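Local coordinates for hypothetical protein (Leishmania major, PDB 3LJN) that is of unknown function but, as an ankyrin repeat protein, probably serves as a scaffold that binds other proteins, at residues A[35-40]-A[69-74]; A[211-216]-A[237-242]. All blocks are in the same frame, centred on the assembly; numbering follows the deposited sequence.

Contact 1 comes first along the chain and contact 2 follows it in series, the two lying on opposite sides of the chain's centre. Their centres are 47 Å apart, and their nearest atoms about 29 Å, so they do not touch and share no helix. Contact 1 pairs two helices, 33-41 and 66-75, near the N-terminal end of the elongated molecule; contact 2 pairs two loops, one leading into helix 216-219 and the other running between helices 224-231 and 247-253. Together they probably sample two kinds of neighbour contact in an ankyrin stack, helix on helix and loop on loop, through which such a solenoid holds together by local contacts along its length.

Contact 1: residues A[35-40]-A[69-74]; sequences EVRRLI and AKYLAS
Tyr71 pushes its ring out from helix 66-75 into a hollow on helix 33-41 walled by Val36, Arg37 and Ile40. Its CG stands anti to the backbone N (chi1 179°), which carries the ring off its own helix toward the other. Arg37 roofs the hollow: the side chain crosses the tyrosine at about a right angle, and a bend at chi2 (-95°) sets CD over the centre of one ring face, 3.3 Å from the Tyr71 centroid, a CH-pi contact. The guanidinium passes beyond, with its CZ 5.5 Å from that centroid, so any cation-pi attraction is weak at most. Arginine suits this solvent-facing position because its methylenes pack on the ring while its charged end carries on outward, in a long, weak ion pair with Glu41.

The ring edge is filled by aliphatic branches. Ile40 meets the tyrosine tip to tip, its CD1 lying 3.5 Å from Tyr71 CE2, while Val36 CG1 sits 4.1 Å from Tyr71 CD2. Side-by-side packing of nearly parallel helices is how an ankyrin solenoid is built, and helices 33-41 and 66-75 pack in this way: the axes of segments 35-40 and 69-74 run 21° apart, and at 10.9 Å the backbones stay separate and side chains alone bridge the space.

On the more deeply buried side Leu72 supplies a second bump. Its CD2 rests against the adjoining methyls Val36 CG1 (3.9 Å) and Ile40 CD1 (3.8 Å), the leucine side chain crossing that of the valine at about a right angle. Branched aliphatic residues fit here, as Val36 also touches Ala27 of helix 18-30 and Leu72 rests on Ala56 and Leu57 of helix 56-63. At the far end of the tyrosine, Ile40 CG2 lies 3.9 Å from Tyr71 OH.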
loop_
_atom_site.group_PDB
_atom_site.type_symbol
_atom_site.label_atom_id
_atom_site.label_comp_id
_atom_site.label_asym_id
_atom_site.label_seq_id
_atom_site.Cartn_x
_atom_site.Cartn_y
_atom_site.Cartn_z
ATOM N N GLU A 35 33.961 5.651 -16.376
ATOM C CA GLU A 35 34.633 4.358 -16.497
ATOM C C GLU A 35 33.668 3.218 -16.776
ATOM O O GLU A 35 34.039 2.265 -17.436
ATOM C CB GLU A 35 35.457 4.090 -15.227
ATOM C CG GLU A 35 36.455 2.959 -15.332
ATOM C CD GLU A 35 37.375 3.048 -16.554
ATOM O OE1 GLU A 35 38.120 4.071 -16.723
ATOM O OE2 GLU A 35 37.349 2.066 -17.349
ATOM N N VAL A 36 32.443 3.335 -16.263
ATOM C CA VAL A 36 31.333 2.391 -16.516
ATOM C C VAL A 36 30.810 2.473 -17.960
ATOM O O VAL A 36 30.567 1.454 -18.606
ATOM C CB VAL A 36 30.155 2.683 -15.531
ATOM C CG1 VAL A 36 28.827 2.297 -16.124
ATOM C CG2 VAL A 36 30.375 1.991 -14.207
ATOM N N ARG A 37 30.618 3.700 -18.442
ATOM C CA ARG A 37 30.235 3.955 -19.826
ATOM C C ARG A 37 31.239 3.306 -20.758
ATOM O O ARG A 37 30.884 2.663 -21.735
ATOM C CB ARG A 37 30.275 5.443 -20.110
ATOM C CG ARG A 37 29.281 6.275 -19.384
ATOM C CD ARG A 37 28.032 6.520 -20.202
ATOM N NE ARG A 37 28.254 6.966 -21.582
ATOM C CZ ARG A 37 28.728 8.162 -21.937
ATOM N NH1 ARG A 37 29.086 9.060 -21.018
ATOM N NH2 ARG A 37 28.867 8.450 -23.226
ATOM N N ARG A 38 32.509 3.525 -20.442
ATOM C CA ARG A 38 33.617 3.003 -21.208
ATOM C C ARG A 38 33.554 1.478 -21.281
ATOM O O ARG A 38 33.712 0.909 -22.345
ATOM C CB ARG A 38 34.939 3.472 -20.592
ATOM C CG ARG A 38 36.077 3.621 -21.582
ATOM C CD ARG A 38 37.451 3.618 -20.905
ATOM N NE ARG A 38 37.660 2.425 -20.066
ATOM C CZ ARG A 38 37.937 1.195 -20.514
ATOM N NH1 ARG A 38 38.075 0.947 -21.817
ATOM N NH2 ARG A 38 38.076 0.199 -19.642
ATOM N N LEU A 39 33.307 0.814 -20.162
ATOM C CA LEU A 39 33.234 -0.637 -20.158
ATOM C C LEU A 39 32.049 -1.143 -21.004
ATOM O O LEU A 39 32.164 -2.141 -21.722
ATOM C CB LEU A 39 33.133 -1.156 -18.722
ATOM C CG LEU A 39 34.401 -1.102 -17.859
ATOM C CD1 LEU A 39 34.055 -0.805 -16.411
ATOM C CD2 LEU A 39 35.226 -2.382 -17.947
ATOM N N ILE A 40 30.923 -0.437 -20.920
ATOM C CA ILE A 40 29.700 -0.802 -21.633
ATOM C C ILE A 40 29.779 -0.515 -23.135
ATOM O O ILE A 40 29.336 -1.316 -23.941
ATOM C CB ILE A 40 28.490 -0.052 -21.049
ATOM C CG1 ILE A 40 28.247 -0.512 -19.612
ATOM C CG2 ILE A 40 27.249 -0.279 -21.912
ATOM C CD1 ILE A 40 27.505 0.470 -18.771
ATOM N N ALA A 69 23.897 5.933 -11.539
ATOM C CA ALA A 69 22.605 5.247 -11.436
ATOM C C ALA A 69 21.701 5.649 -12.587
ATOM O O ALA A 69 21.153 4.795 -13.279
ATOM C CB ALA A 69 21.941 5.571 -10.112
ATOM N N LYS A 70 21.569 6.960 -12.790
ATOM C CA LYS A 70 20.833 7.507 -13.920
ATOM C C LYS A 70 21.268 6.847 -15.219
ATOM O O LYS A 70 20.431 6.408 -16.010
ATOM C CB LYS A 70 21.045 9.013 -14.029
ATOM C CG LYS A 70 20.310 9.648 -15.202
ATOM C CD LYS A 70 19.925 11.115 -14.944
ATOM C CE LYS A 70 18.823 11.556 -15.937
ATOM N NZ LYS A 70 18.487 13.019 -15.905
ATOM N N TYR A 71 22.573 6.760 -15.434
ATOM C CA TYR A 71 23.061 6.103 -16.624
ATOM C C TYR A 71 22.681 4.629 -16.679
ATOM O O TYR A 71 22.013 4.210 -17.609
ATOM C CB TYR A 71 24.571 6.249 -16.799
ATOM C CG TYR A 71 25.019 5.523 -18.032
ATOM C CD1 TYR A 71 24.592 5.940 -19.278
ATOM C CD2 TYR A 71 25.801 4.377 -17.954
ATOM C CE1 TYR A 71 24.957 5.260 -20.428
ATOM C CE2 TYR A 71 26.177 3.685 -19.102
ATOM C CZ TYR A 71 25.746 4.133 -20.327
ATOM O OH TYR A 71 26.107 3.476 -21.470
ATOM N N LEU A 72 23.112 3.839 -15.703
ATOM C CA LEU A 72 22.859 2.381 -15.741
ATOM C C LEU A 72 21.364 2.027 -15.850
ATOM O O LEU A 72 21.014 1.037 -16.489
ATOM C CB LEU A 72 23.472 1.671 -14.520
ATOM C CG LEU A 72 24.997 1.467 -14.531
ATOM C CD1 LEU A 72 25.500 1.086 -13.177
ATOM C CD2 LEU A 72 25.415 0.412 -15.539
ATOM N N ALA A 73 20.498 2.836 -15.232
ATOM C CA ALA A 73 19.050 2.652 -15.329
ATOM C C ALA A 73 18.554 2.773 -16.776
ATOM O O ALA A 73 17.547 2.179 -17.156
ATOM C CB ALA A 73 18.328 3.659 -14.443
ATOM N N SER A 74 19.262 3.550 -17.579
ATOM C CA SER A 74 18.865 3.772 -18.958
ATOM C C SER A 74 19.326 2.660 -19.910
ATOM O O SER A 74 18.829 2.556 -21.030
ATOM C CB SER A 74 19.414 5.115 -19.442
ATOM O OG SER A 74 20.798 5.008 -19.768
#

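Contact 2: residues A[211-216]-A[237-242]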
loop_
_atom_site.group_PDB
_atom_site.type_symbol
_atom_site.label_atom_id
_atom_site.label_comp_id
_atom_site.label_asym_id
_atom_site.label_seq_id
_atom_site.Cartn_x
_atom_site.Cartn_y
_atom_site.Cartn_z
ATOM N N GLY A 211 -10.803 -11.036 2.103
ATOM C CA GLY A 211 -11.821 -10.222 1.444
ATOM C C GLY A 211 -12.106 -8.862 2.066
ATOM O O GLY A 211 -13.063 -8.200 1.664
ATOM N N ASN A 212 -11.287 -8.424 3.024
ATOM C CA ASN A 212 -11.452 -7.095 3.631
ATOM C C ASN A 212 -11.031 -6.000 2.680
ATOM O O ASN A 212 -9.952 -6.055 2.102
ATOM C CB ASN A 212 -10.615 -6.926 4.910
ATOM C CG ASN A 212 -11.215 -7.626 6.126
ATOM O OD1 ASN A 212 -12.422 -7.578 6.375
ATOM N ND2 ASN A 212 -10.355 -8.263 6.903
ATOM N N SER A 213 -11.882 -4.997 2.550
ATOM C CA SER A 213 -11.594 -3.804 1.782
ATOM C C SER A 213 -10.875 -2.832 2.688
ATOM O O SER A 213 -10.637 -3.126 3.846
ATOM C CB SER A 213 -12.892 -3.162 1.307
ATOM O OG SER A 213 -13.574 -2.553 2.388
ATOM N N HIS A 214 -10.547 -1.663 2.164
ATOM C CA HIS A 214 -9.985 -0.605 2.988
ATOM C C HIS A 214 -11.042 -0.084 3.958
ATOM O O HIS A 214 -10.745 0.237 5.095
ATOM C CB HIS A 214 -9.470 0.537 2.114
ATOM C CG HIS A 214 -8.358 0.144 1.188
ATOM N ND1 HIS A 214 -8.581 -0.481 -0.020
ATOM C CD2 HIS A 214 -7.017 0.309 1.284
ATOM C CE1 HIS A 214 -7.424 -0.686 -0.627
ATOM N NE2 HIS A 214 -6.458 -0.217 0.144
ATOM N N LEU A 215 -12.282 -0.019 3.497
ATOM C CA LEU A 215 -13.414 0.393 4.329
ATOM C C LEU A 215 -13.703 -0.593 5.457
ATOM O O LEU A 215 -14.041 -0.192 6.562
ATOM C CB LEU A 215 -14.668 0.523 3.464
ATOM C CG LEU A 215 -15.872 1.236 4.068
ATOM C CD1 LEU A 215 -15.504 2.667 4.450
ATOM C CD2 LEU A 215 -17.005 1.214 3.067
ATOM N N HIS A 216 -13.594 -1.883 5.167
ATOM C CA HIS A 216 -13.666 -2.891 6.209
ATOM C C HIS A 216 -12.603 -2.646 7.289
ATOM O O HIS A 216 -12.929 -2.586 8.461
ATOM C CB HIS A 216 -13.534 -4.281 5.615
ATOM C CG HIS A 216 -14.757 -4.744 4.888
ATOM N ND1 HIS A 216 -15.930 -5.032 5.540
ATOM C CD2 HIS A 216 -14.985 -4.998 3.577
ATOM C CE1 HIS A 216 -16.831 -5.432 4.664
ATOM N NE2 HIS A 216 -16.281 -5.419 3.464
ATOM N N VAL A 237 -19.625 0.202 -1.567
ATOM C CA VAL A 237 -20.073 -0.097 -0.205
ATOM C C VAL A 237 -20.767 -1.454 -0.116
ATOM O O VAL A 237 -21.279 -1.813 0.934
ATOM C CB VAL A 237 -21.032 0.995 0.316
ATOM C CG1 VAL A 237 -20.401 2.361 0.170
ATOM C CG2 VAL A 237 -22.360 0.948 -0.425
ATOM N N ASN A 238 -20.793 -2.191 -1.222
ATOM C CA ASN A 238 -21.483 -3.476 -1.304
ATOM C C ASN A 238 -20.495 -4.641 -1.414
ATOM O O ASN A 238 -20.866 -5.749 -1.777
ATOM C CB ASN A 238 -22.437 -3.491 -2.512
ATOM C CG ASN A 238 -23.572 -2.472 -2.400
ATOM O OD1 ASN A 238 -23.935 -2.031 -1.313
ATOM N ND2 ASN A 238 -24.145 -2.112 -3.541
HETATM N N MSE A 239 -19.232 -4.381 -1.105
HETATM C CA MSE A 239 -18.214 -5.422 -1.120
HETATM C C MSE A 239 -18.353 -6.266 0.131
HETATM O O MSE A 239 -18.330 -5.735 1.234
HETATM C CB MSE A 239 -16.813 -4.809 -1.171
HETATM C CG MSE A 239 -16.430 -4.261 -2.536
HETATM SE SE MSE A 239 -14.575 -3.615 -2.558
HETATM C CE MSE A 239 -14.829 -1.967 -1.505
ATOM N N GLU A 240 -18.500 -7.575 -0.046
ATOM C CA GLU A 240 -18.704 -8.473 1.078
ATOM C C GLU A 240 -17.418 -9.227 1.341
ATOM O O GLU A 240 -16.809 -9.738 0.414
ATOM C CB GLU A 240 -19.892 -9.432 0.827
ATOM C CG GLU A 240 -19.711 -10.454 -0.306
ATOM C CD GLU A 240 -20.884 -11.431 -0.436
ATOM O OE1 GLU A 240 -20.681 -12.655 -0.229
ATOM O OE2 GLU A 240 -22.004 -10.978 -0.755
ATOM N N ASP A 241 -16.995 -9.284 2.600
ATOM C CA ASP A 241 -15.797 -10.031 2.951
ATOM C C ASP A 241 -16.060 -11.530 2.751
ATOM O O ASP A 241 -17.104 -11.912 2.217
ATOM C CB ASP A 241 -15.338 -9.699 4.379
ATOM C CG ASP A 241 -16.177 -10.378 5.459
ATOM O OD1 ASP A 241 -17.173 -11.062 5.143
ATOM O OD2 ASP A 241 -15.827 -10.238 6.648
ATOM N N ASN A 242 -15.124 -12.375 3.169
ATOM C CA ASN A 242 -15.298 -13.819 3.024
ATOM C C ASN A 242 -16.471 -14.383 3.838
ATOM O O ASN A 242 -17.095 -15.348 3.398
ATOM C CB ASN A 242 -13.999 -14.565 3.338
ATOM C CG ASN A 242 -13.010 -14.549 2.167
ATOM O OD1 ASN A 242 -12.973 -13.604 1.375
ATOM N ND2 ASN A 242 -12.208 -15.602 2.058
#
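Gly211 lies against Asp241, their CA atoms 4.3 Å apart, the nearest CA pair across the two segments. Its O receives a CA-H...O contact from Asp241 CA at 3.5 Å. Glycine suits the place because phi is positive. Asn212 runs side by side with Asp241, both side chains pointing the same way with their flat groups turned 51° apart; its OD1 stops 4.1 Å from Asp241 CB. The Asp241 carboxylate has its own partner, OD1 accepting from Thr245 N.

Ser213 works in two directions. With chi1 at 72°, OG stands between the backbone N and the carbonyl carbon and accepts a nearly straight bond (168°) from His216 N, capping the turn into the next helix; a small hydroxyl residue is well suited to that. Its CB meanwhile meets the methyl end of Met239 (selenomethionine in the crystal), CE, at 3.6 Å, where the flexible chain bends at chi3.

His216 ends the segment with the one side-chain hydrogen bond between the loops. NE2 donates to Met239 O at 3.0 Å; the oxygen lies near the imidazole plane, while the donor stands above the carbonyl plane. Asp241 CB sits over one face of the ring. Histidine thus offers an N-H at the tip of a flat ring that can also pack. The run from Ser213 to His216 probably corresponds to the ankyrin TPLH motif, whose hydroxyl caps the first helix and whose histidine bonds neighbouring loop backbone.

His214 turns instead to the preceding layer, bonding Thr175 and touching helix 176-182, whereas Leu215 and His216 pack on Pro247 of helix 247-253. The paired loops thereby join consecutive helical layers of the stack.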